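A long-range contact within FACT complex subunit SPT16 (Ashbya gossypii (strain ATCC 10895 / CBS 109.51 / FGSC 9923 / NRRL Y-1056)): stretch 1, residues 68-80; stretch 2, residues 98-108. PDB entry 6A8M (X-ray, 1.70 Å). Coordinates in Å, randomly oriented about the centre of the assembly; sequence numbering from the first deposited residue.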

# COMPACT_ATOMS: atom_id res chain seq x y z
N VAL A 68 3.77 22.10 8.16
CA VAL A 68 5.22 21.95 8.21
C VAL A 68 5.87 23.16 7.55
O VAL A 68 5.42 23.62 6.50
CB VAL A 68 5.71 20.66 7.52
CG1 VAL A 68 7.17 20.46 7.81
CG2 VAL A 68 4.89 19.42 8.01
N PHE A 69 6.94 23.67 8.18
CA PHE A 69 7.69 24.83 7.71
C PHE A 69 9.18 24.54 7.84
O PHE A 69 9.59 23.56 8.48
CB PHE A 69 7.35 26.09 8.53
CG PHE A 69 5.88 26.34 8.67
CD1 PHE A 69 5.15 25.73 9.68
CD2 PHE A 69 5.24 27.21 7.81
CE1 PHE A 69 3.79 25.97 9.80
CE2 PHE A 69 3.89 27.46 7.94
CZ PHE A 69 3.16 26.84 8.92
N LYS A 70 10.02 25.41 7.26
CA LYS A 70 11.46 25.27 7.45
C LYS A 70 11.83 25.25 8.93
O LYS A 70 12.64 24.41 9.37
CB LYS A 70 12.21 26.41 6.76
CG LYS A 70 13.71 26.45 7.15
CD LYS A 70 14.52 27.53 6.42
CE LYS A 70 15.95 27.54 7.01
NZ LYS A 70 16.94 28.41 6.32
N GLU A 71 11.24 26.13 9.73
CA GLU A 71 11.70 26.33 11.10
C GLU A 71 10.83 25.63 12.13
O GLU A 71 11.10 25.76 13.33
CB GLU A 71 11.78 27.83 11.42
CG GLU A 71 12.39 28.71 10.31
CD GLU A 71 13.91 28.59 10.17
OE1 GLU A 71 14.51 29.52 9.59
OE2 GLU A 71 14.50 27.58 10.62
N GLY A 72 9.78 24.92 11.72
CA GLY A 72 8.94 24.27 12.70
C GLY A 72 7.73 23.58 12.11
O GLY A 72 7.59 23.43 10.89
N CYS A 73 6.87 23.15 13.02
CA CYS A 73 5.70 22.36 12.69
C CYS A 73 4.61 22.75 13.67
O CYS A 73 4.89 22.96 14.85
CB CYS A 73 6.01 20.85 12.76
SG CYS A 73 4.58 19.76 12.69
N VAL A 74 3.38 22.91 13.17
CA VAL A 74 2.23 23.18 14.01
C VAL A 74 1.31 21.97 13.92
O VAL A 74 0.99 21.52 12.82
CB VAL A 74 1.48 24.46 13.57
CG1 VAL A 74 0.22 24.65 14.42
CG2 VAL A 74 2.39 25.67 13.69
N VAL A 75 0.91 21.45 15.07
CA VAL A 75 -0.09 20.40 15.17
C VAL A 75 -1.27 20.98 15.94
O VAL A 75 -1.10 21.44 17.07
CB VAL A 75 0.45 19.15 15.88
CG1 VAL A 75 -0.59 18.06 15.94
CG2 VAL A 75 1.72 18.67 15.20
N ILE A 76 -2.46 20.96 15.33
CA ILE A 76 -3.70 21.35 15.99
C ILE A 76 -4.45 20.06 16.28
O ILE A 76 -4.81 19.33 15.35
CB ILE A 76 -4.55 22.29 15.13
CG1 ILE A 76 -3.76 23.54 14.74
CG2 ILE A 76 -5.88 22.64 15.86
CD1 ILE A 76 -4.52 24.47 13.79
N THR A 77 -4.66 19.76 17.55
CA THR A 77 -5.29 18.49 17.91
C THR A 77 -5.85 18.61 19.32
O THR A 77 -5.58 19.57 20.04
CB THR A 77 -4.31 17.32 17.77
OG1 THR A 77 -5.04 16.09 17.72
CG2 THR A 77 -3.32 17.29 18.95
N SER A 78 -6.62 17.61 19.71
CA SER A 78 -7.36 17.69 20.96
C SER A 78 -6.44 17.53 22.16
O SER A 78 -5.30 17.06 22.06
CB SER A 78 -8.43 16.60 21.01
OG SER A 78 -7.80 15.33 21.06
N ALA A 79 -6.96 17.90 23.34
CA ALA A 79 -6.16 17.78 24.55
C ALA A 79 -5.77 16.33 24.82
O ALA A 79 -4.66 16.05 25.29
CB ALA A 79 -6.93 18.36 25.74
N ALA A 80 -6.68 15.39 24.52
CA ALA A 80 -6.39 13.97 24.75
C ALA A 80 -5.29 13.47 23.81
O ALA A 80 -4.41 12.71 24.23
CB ALA A 80 -7.66 13.15 24.58
N ASN A 98 17.50 25.56 18.26
CA ASN A 98 17.89 26.62 17.33
C ASN A 98 17.73 26.20 15.87
O ASN A 98 18.43 26.71 14.99
CB ASN A 98 19.33 27.06 17.61
N THR A 99 16.80 25.29 15.59
CA THR A 99 16.64 24.81 14.22
C THR A 99 15.18 24.55 13.88
O THR A 99 14.72 24.93 12.80
CB THR A 99 17.44 23.52 14.00
OG1 THR A 99 17.26 22.64 15.11
CG2 THR A 99 18.93 23.82 13.84
N PHE A 100 14.44 23.93 14.79
CA PHE A 100 13.13 23.39 14.45
C PHE A 100 12.30 23.31 15.72
O PHE A 100 12.72 22.69 16.70
CB PHE A 100 13.28 22.02 13.81
CG PHE A 100 12.04 21.50 13.17
CD1 PHE A 100 11.65 21.95 11.92
CD2 PHE A 100 11.27 20.53 13.79
CE1 PHE A 100 10.52 21.47 11.32
CE2 PHE A 100 10.13 20.04 13.18
CZ PHE A 100 9.76 20.51 11.94
N LYS A 101 11.11 23.92 15.70
CA LYS A 101 10.27 24.01 16.88
C LYS A 101 8.88 23.50 16.55
O LYS A 101 8.21 24.06 15.68
CB LYS A 101 10.21 25.45 17.39
CG LYS A 101 9.42 25.63 18.67
CD LYS A 101 9.11 27.10 18.92
CE LYS A 101 8.53 27.28 20.30
NZ LYS A 101 7.63 26.14 20.64
N ILE A 102 8.44 22.46 17.26
CA ILE A 102 7.09 21.93 17.11
C ILE A 102 6.20 22.62 18.12
O ILE A 102 6.53 22.66 19.31
CB ILE A 102 7.07 20.41 17.32
CG1 ILE A 102 7.96 19.69 16.31
CG2 ILE A 102 5.63 19.86 17.26
CD1 ILE A 102 8.18 18.22 16.67
N GLU A 103 5.06 23.13 17.66
CA GLU A 103 4.05 23.72 18.54
C GLU A 103 2.80 22.87 18.52
O GLU A 103 2.28 22.56 17.44
CB GLU A 103 3.72 25.15 18.12
CG GLU A 103 4.93 26.04 17.98
CD GLU A 103 4.58 27.46 17.63
OE1 GLU A 103 5.50 28.21 17.25
OE2 GLU A 103 3.39 27.83 17.75
N LEU A 104 2.32 22.48 19.70
CA LEU A 104 1.04 21.79 19.84
C LEU A 104 -0.00 22.83 20.22
O LEU A 104 0.03 23.37 21.34
CB LEU A 104 1.14 20.69 20.89
CG LEU A 104 2.29 19.72 20.64
CD1 LEU A 104 2.44 18.71 21.78
CD2 LEU A 104 2.04 19.01 19.34
N TRP A 105 -0.90 23.13 19.30
CA TRP A 105 -2.06 23.98 19.59
C TRP A 105 -3.24 23.08 19.95
O TRP A 105 -3.66 22.25 19.14
CB TRP A 105 -2.40 24.86 18.40
CG TRP A 105 -1.29 25.79 17.92
CD1 TRP A 105 -0.06 25.99 18.49
CD2 TRP A 105 -1.34 26.63 16.77
NE1 TRP A 105 0.67 26.90 17.74
CE2 TRP A 105 -0.09 27.31 16.68
CE3 TRP A 105 -2.30 26.87 15.78
CZ2 TRP A 105 0.19 28.22 15.67
CZ3 TRP A 105 -2.02 27.78 14.78
CH2 TRP A 105 -0.78 28.43 14.72
N GLN A 106 -3.79 23.25 21.15
CA GLN A 106 -4.87 22.39 21.60
C GLN A 106 -6.19 22.88 20.99
O GLN A 106 -6.56 24.04 21.17
CB GLN A 106 -4.92 22.42 23.12
CG GLN A 106 -5.85 21.46 23.80
CD GLN A 106 -5.71 21.54 25.31
OE1 GLN A 106 -6.56 22.13 26.00
NE2 GLN A 106 -4.64 20.96 25.83
N SER A 107 -6.87 22.01 20.26
CA SER A 107 -8.17 22.35 19.70
C SER A 107 -9.25 22.30 20.78
O SER A 107 -9.03 21.86 21.91
CB SER A 107 -8.53 21.39 18.57
OG SER A 107 -8.80 20.08 19.06
N SER A 108 -10.44 22.77 20.43
CA SER A 108 -11.55 22.71 21.37
C SER A 108 -12.85 22.60 20.60
O SER A 108 -12.95 23.08 19.47
CB SER A 108 -11.56 23.93 22.29
OG SER A 108 -12.77 23.97 23.04
O HOH W 1 -9.29 19.56 23.40

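Two neighbouring strands, 72-77 and 101-106, run parallel with only 12° between their directions, and their axes approach to 4.5 Å. The ladder that joins them alternates in the manner of a parallel sheet: the odd-numbered residues Cys73, Val75 and Thr77 each spend their N and O on the second stretch, while Lys101, Glu103 and Trp105 answer with theirs. Thus Cys73 N donates to Lys101 O (3.1 Å), Glu103 N to Cys73 O (2.8 Å), Val75 N to Glu103 O (3.0 Å), Trp105 N to Val75 O (2.8 Å) and Thr77 N to Trp105 O (3.1 Å). Bonds from Lys101 N to Glu71 O (3.0 Å) and from Ser107 N to Thr77 O (2.8 Å) continue the same pattern.

The first rule of shape is that an aromatic ring sits where the neighbouring strand has a glycine. Gly72 has no side chain, so its CA comes within 3.1 Å of Lys101 O; a CB here would lie about 2.3 Å from that oxygen, a clash. The bare CA also lies over one face of the Phe100 ring, 3.8 Å from Gly72 CA to the ring centroid, a CH-pi contact. The ring's edge meets the backbone turn before the strand, with Phe69 O 3.6 Å from Phe100 CE1, a fitting place for a carbonyl beside the weakly positive ring hydrogens. Cys73 CB adds an apolar contact with Phe100 CZ at 3.9 Å.

On the face shared by Val74, Ile76, Glu103 and Trp105, the bump is a methyl and the receiving surface is indole. Val74 CG1 stands 3.4 Å from the centroid of the six-membered ring of Trp105, 11° off its normal, so the methyl presses almost squarely on the flat ring. Ile76 CG1 packs against Trp105 CE3 at 3.8 Å. The indole is tethered within its own strand by a hydrogen bond from Trp105 NE1 to Glu103 OE2 (2.9 Å), which satisfies the ring's polar atom while its carbon surface serves the valine.

On the face of Cys73, Val75, Ile102 and Leu104, apolar side chains meet: Val75 CB meets Leu104 CD2 at 3.8 Å, the leucine's end reaching nearer than its CA-to-CB direction suggests, and Cys73 CB meets Ile102 CG1 at 4.2 Å.

Past Thr77, Ala79 CB rests 3.4 Å from Gln106 CD, a small methyl against a long, extended side chain. A water bridges the two stretches, accepting from Ala79 N (2.9 Å) and donating to Ser107 O (2.8 Å), and so links the helix start to the second stretch.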